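Local atomic coordinates of NAD-dependent aldehyde dehydrogenase (Burkholderia multivorans, PDB entry 5UJU), a protein that probably catalyses the NAD-dependent oxidation of aldehydes to the corresponding carboxylic acids. Residues A[486-491]-A[503-508]; A[319-324]-A[477-482]. All coordinates share one frame; numbering follows the deposited sequence.

Interaction 1 of 2, residues A[486-491]-A[503-508]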
loop_
_atom_site.group_PDB
_atom_site.type_symbol
_atom_site.label_atom_id
_atom_site.label_comp_id
_atom_site.label_asym_id
_atom_site.label_seq_id
_atom_site.Cartn_x
_atom_site.Cartn_y
_atom_site.Cartn_z
ATOM N N LEU A 486 18.132 -1.746 9.710
ATOM C CA LEU A 486 17.233 -0.870 10.448
ATOM C C LEU A 486 17.896 0.405 10.940
ATOM O O LEU A 486 17.225 1.432 11.024
ATOM C CB LEU A 486 16.633 -1.608 11.648
ATOM C CG LEU A 486 15.589 -2.679 11.345
ATOM C CD1 LEU A 486 15.005 -3.178 12.655
ATOM C CD2 LEU A 486 14.475 -2.163 10.412
ATOM N N THR A 487 19.190 0.379 11.287
ATOM C CA THR A 487 19.842 1.590 11.763
ATOM C C THR A 487 21.233 1.710 11.167
ATOM O O THR A 487 21.896 0.710 10.862
ATOM C CB THR A 487 19.936 1.645 13.299
ATOM O OG1 THR A 487 20.708 0.541 13.775
ATOM C CG2 THR A 487 18.532 1.588 13.951
ATOM N N LEU A 488 21.657 2.959 11.012
ATOM C CA LEU A 488 23.012 3.325 10.618
ATOM C C LEU A 488 23.447 4.489 11.499
ATOM O O LEU A 488 22.694 5.452 11.671
ATOM C CB LEU A 488 23.076 3.719 9.140
ATOM C CG LEU A 488 24.411 4.309 8.659
ATOM C CD1 LEU A 488 25.527 3.249 8.681
ATOM C CD2 LEU A 488 24.224 4.915 7.269
ATOM N N SER A 489 24.653 4.398 12.055
ATOM C CA SER A 489 25.165 5.369 13.016
ATOM C C SER A 489 26.525 5.864 12.539
ATOM O O SER A 489 27.369 5.063 12.124
ATOM C CB SER A 489 25.277 4.728 14.413
ATOM O OG SER A 489 25.704 5.646 15.408
ATOM N N VAL A 490 26.747 7.176 12.586
ATOM C CA VAL A 490 28.003 7.742 12.112
ATOM C C VAL A 490 28.590 8.664 13.176
ATOM O O VAL A 490 27.871 9.437 13.819
ATOM C CB VAL A 490 27.830 8.485 10.766
ATOM C CG1 VAL A 490 26.875 9.660 10.905
ATOM C CG2 VAL A 490 29.200 8.954 10.217
ATOM N N TYR A 491 29.907 8.586 13.345
ATOM C CA TYR A 491 30.672 9.462 14.227
ATOM C C TYR A 491 31.663 10.214 13.356
ATOM O O TYR A 491 32.551 9.599 12.750
ATOM C CB TYR A 491 31.402 8.671 15.312
ATOM C CG TYR A 491 30.474 8.059 16.315
ATOM C CD1 TYR A 491 30.161 8.727 17.493
ATOM C CD2 TYR A 491 29.874 6.823 16.073
ATOM C CE1 TYR A 491 29.284 8.172 18.415
ATOM C CE2 TYR A 491 28.990 6.259 16.987
ATOM C CZ TYR A 491 28.703 6.939 18.157
ATOM O OH TYR A 491 27.840 6.393 19.076
ATOM N N GLU A 503 23.991 10.652 2.381
ATOM C CA GLU A 503 23.903 9.998 1.078
ATOM C C GLU A 503 23.881 8.483 1.234
ATOM O O GLU A 503 23.143 7.786 0.524
ATOM C CB GLU A 503 25.079 10.420 0.189
ATOM C CG GLU A 503 24.990 11.843 -0.322
ATOM C CD GLU A 503 23.732 12.097 -1.127
ATOM O OE1 GLU A 503 23.520 11.401 -2.144
ATOM O OE2 GLU A 503 22.952 12.995 -0.738
ATOM N N ALA A 504 24.686 7.960 2.163
ATOM C CA ALA A 504 24.715 6.523 2.418
ATOM C C ALA A 504 23.389 6.035 2.988
ATOM O O ALA A 504 22.934 4.932 2.666
ATOM C CB ALA A 504 25.872 6.182 3.367
ATOM N N ALA A 505 22.760 6.835 3.848
ATOM C CA ALA A 505 21.476 6.428 4.409
ATOM C C ALA A 505 20.395 6.384 3.336
ATOM O O ALA A 505 19.565 5.463 3.318
ATOM C CB ALA A 505 21.076 7.376 5.536
ATOM N N VAL A 506 20.396 7.365 2.430
ATOM C CA VAL A 506 19.432 7.379 1.332
ATOM C C VAL A 506 19.649 6.184 0.418
ATOM O O VAL A 506 18.694 5.505 0.022
ATOM C CB VAL A 506 19.517 8.710 0.564
ATOM C CG1 VAL A 506 18.891 8.593 -0.813
ATOM C CG2 VAL A 506 18.812 9.783 1.359
ATOM N N ARG A 507 20.913 5.910 0.069
ATOM C CA ARG A 507 21.218 4.733 -0.738
ATOM C C ARG A 507 20.766 3.462 -0.034
ATOM O O ARG A 507 20.095 2.612 -0.632
ATOM C CB ARG A 507 22.719 4.663 -1.033
ATOM C CG ARG A 507 23.131 3.390 -1.772
ATOM C CD ARG A 507 24.644 3.263 -1.797
ATOM N NE ARG A 507 25.127 2.166 -2.628
ATOM C CZ ARG A 507 26.411 1.801 -2.700
ATOM N NH1 ARG A 507 27.336 2.445 -1.975
ATOM N NH2 ARG A 507 26.776 0.795 -3.491
ATOM N N GLY A 508 21.113 3.325 1.248
ATOM C CA GLY A 508 20.773 2.129 1.995
ATOM C C GLY A 508 19.337 2.059 2.493
ATOM O O GLY A 508 18.949 1.033 3.057
#
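In the beta-alpha-beta unit formed by strand 487-491, helix 495-508 and strand 511-514, L488 of the first strand meets A504 and A505 on the helix. The backbones come nearest at L488 and A505, whose CA atoms are 7.1 Å apart, and one leucine branch bridges this gap. CB of L488 points toward the helix; CG is anti to the backbone N (chi1 172°), and chi2 of 68° sets CD2 anti to CA, making this methyl the atom that touches the helix. CD2 of L488 stands 4.4 Å from CB of A504 and 4.4 Å from CB of A505. The two CB atoms of A504 and A505 are 5.4 Å apart, and the leucine methyl lies against the notch between them. Between the two alanines it comes nearest to the helix main chain, 4.2 Å from L488 CD2 to A505 N. The contact is buried and the side chains that meet are all apolar, with only 77 Å² covered in all, a light, rather loose packing. L512 of strand 511-514 touches both L488 and A505 and joins the same hydrophobic layer. The helix also borders the second subunit: E503 forms a salt bridge with R109 of that subunit, and A505 packs on its V557. A helix laid by aliphatic contacts against the parallel strands it connects is the basic unit of the alpha/beta catalytic domain of the aldehyde dehydrogenase fold.

Interaction 2 of 2, residues A[319-324]-A[477-482]; sequences AGVNQI and GEIAAE
Residues 319-324 run as an extended segment into strand 323-326, while 477-482 are regular helix within helix 469-483; the backbones approach most closely at V321 and A480, whose CA atoms are 6.5 Å apart. All four touching residues are buried, with 168 Å² covered between the segments. The CB atoms of V321 and Q323, two residues apart, both point toward the helix, and I479 answers from the helix between them. Its chi1 of -74° sets CG1 beside the backbone N and leaves CG2 anti to it; CG2 of I479 meets V321 at 3.8 Å from CB and 3.9 Å from CG1. The same methyl lies above the side-chain amide plane of Q323, displaced from its centre, 4.0 Å from I479 CG2 to Q323 CD. Q323 is extended beyond CG (chi2 168°), which brings its flat end up to the helix, where one corner rests on I479 and the other faces A480. Helix 469-483 belongs to a beta-alpha-beta crossover between the parallel strands 460-466 and 487-491, which have strands 356-360 and 323-326 between them in the sheet; the contact is made where the helix passes over this middle part. I479 also touches Y358 of strand 356-360, and the side chain of Q323 packs on L488 of strand 487-491, so both sit within the layer between helix and sheet. The side chain of V321 lies about 10 Å from the bound sodium ion. N322 starts out on the other side, its CB directed away from the helix, and its ND2 is hydrogen-bonded to the carbonyl oxygens of C351 and A353.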
loop_
_atom_site.group_PDB
_atom_site.type_symbol
_atom_site.label_atom_id
_atom_site.label_comp_id
_atom_site.label_asym_id
_atom_site.label_seq_id
_atom_site.Cartn_x
_atom_site.Cartn_y
_atom_site.Cartn_z
ATOM N N ALA A 319 15.468 -9.532 8.865
ATOM C CA ALA A 319 16.805 -9.290 9.394
ATOM C C ALA A 319 17.551 -8.274 8.545
ATOM O O ALA A 319 17.305 -8.135 7.345
ATOM C CB ALA A 319 17.607 -10.590 9.446
ATOM N N GLY A 320 18.481 -7.565 9.178
ATOM C CA GLY A 320 19.372 -6.693 8.442
ATOM C C GLY A 320 20.695 -6.596 9.165
ATOM O O GLY A 320 20.906 -7.232 10.199
ATOM N N VAL A 321 21.586 -5.776 8.610
ATOM C CA VAL A 321 22.940 -5.577 9.122
ATOM C C VAL A 321 23.022 -4.138 9.608
ATOM O O VAL A 321 23.093 -3.202 8.801
ATOM C CB VAL A 321 24.007 -5.865 8.061
ATOM C CG1 VAL A 321 25.414 -5.565 8.618
ATOM C CG2 VAL A 321 23.899 -7.317 7.597
ATOM N N ASN A 322 22.981 -3.945 10.924
ATOM C CA ASN A 322 23.097 -2.611 11.499
ATOM C C ASN A 322 24.567 -2.245 11.673
ATOM O O ASN A 322 25.378 -3.063 12.121
ATOM C CB ASN A 322 22.366 -2.533 12.832
ATOM C CG ASN A 322 20.866 -2.804 12.678
ATOM O OD1 ASN A 322 20.249 -2.362 11.712
ATOM N ND2 ASN A 322 20.295 -3.546 13.615
ATOM N N GLN A 323 24.897 -1.004 11.329
ATOM C CA GLN A 323 26.271 -0.600 11.063
ATOM C C GLN A 323 26.592 0.709 11.767
ATOM O O GLN A 323 25.722 1.566 11.936
ATOM C CB GLN A 323 26.497 -0.443 9.557
ATOM C CG GLN A 323 26.494 -1.759 8.797
ATOM C CD GLN A 323 26.422 -1.566 7.293
ATOM O OE1 GLN A 323 25.515 -0.903 6.775
ATOM N NE2 GLN A 323 27.391 -2.125 6.583
ATOM N N ILE A 324 27.853 0.846 12.192
ATOM C CA ILE A 324 28.390 2.095 12.722
ATOM C C ILE A 324 29.616 2.466 11.897
ATOM O O ILE A 324 30.496 1.627 11.682
ATOM C CB ILE A 324 28.775 1.989 14.209
ATOM C CG1 ILE A 324 27.586 1.583 15.081
ATOM C CG2 ILE A 324 29.318 3.313 14.706
ATOM C CD1 ILE A 324 27.976 1.435 16.552
ATOM N N GLY A 477 26.447 1.832 2.949
ATOM C CA GLY A 477 25.295 2.044 2.081
ATOM C C GLY A 477 25.013 0.855 1.182
ATOM O O GLY A 477 23.855 0.510 0.933
ATOM N N GLU A 478 26.070 0.218 0.672
ATOM C CA GLU A 478 25.884 -0.946 -0.184
ATOM C C GLU A 478 25.282 -2.107 0.591
ATOM O O GLU A 478 24.358 -2.772 0.107
ATOM C CB GLU A 478 27.217 -1.358 -0.807
ATOM C CG GLU A 478 27.160 -2.661 -1.574
ATOM C CD GLU A 478 28.533 -3.124 -2.051
ATOM O OE1 GLU A 478 29.456 -2.288 -2.169
ATOM O OE2 GLU A 478 28.681 -4.330 -2.312
ATOM N N ILE A 479 25.792 -2.361 1.797
ATOM C CA ILE A 479 25.346 -3.513 2.573
ATOM C C ILE A 479 23.919 -3.312 3.059
ATOM O O ILE A 479 23.125 -4.259 3.094
ATOM C CB ILE A 479 26.319 -3.772 3.737
ATOM C CG1 ILE A 479 27.616 -4.386 3.199
ATOM C CG2 ILE A 479 25.670 -4.667 4.804
ATOM C CD1 ILE A 479 28.720 -4.523 4.240
ATOM N N ALA A 480 23.571 -2.086 3.459
ATOM C CA ALA A 480 22.196 -1.809 3.864
ATOM C C ALA A 480 21.223 -2.046 2.713
ATOM O O ALA A 480 20.146 -2.620 2.912
ATOM C CB ALA A 480 22.067 -0.378 4.381
ATOM N N ALA A 481 21.576 -1.598 1.507
ATOM C CA ALA A 481 20.678 -1.761 0.370
ATOM C C ALA A 481 20.565 -3.223 -0.048
ATOM O O ALA A 481 19.485 -3.687 -0.426
ATOM C CB ALA A 481 21.155 -0.910 -0.803
ATOM N N GLU A 482 21.672 -3.960 -0.001
ATOM C CA GLU A 482 21.650 -5.342 -0.458
ATOM C C GLU A 482 21.149 -6.287 0.626
ATOM O O GLU A 482 20.312 -7.155 0.361
ATOM C CB GLU A 482 23.046 -5.766 -0.924
ATOM C CG GLU A 482 23.135 -7.238 -1.319
ATOM C CD GLU A 482 24.522 -7.642 -1.807
ATOM O OE1 GLU A 482 25.344 -6.743 -2.098
ATOM O OE2 GLU A 482 24.791 -8.861 -1.880
#

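From the N terminus, the chain first passes 319-324, goes through 152 residues that include much of the seven-stranded sheet, and returns at 477-482 to close interaction 2. After three intervening residues interaction 1 opens at 486-491, and it closes after a short, mostly helical loop of 11 residues. The two therefore follow in series, neither nested nor crossed. Their centres are 8 Å apart, and strands 323-326 and 487-491 are sheet neighbours. N322 OD1 joins the contacts directly, 3.0 Å from T487 N and 3.0 Å from L486 N, both probable hydrogen bonds. Helices 469-483 and 495-508 also touch, through R507 and E478.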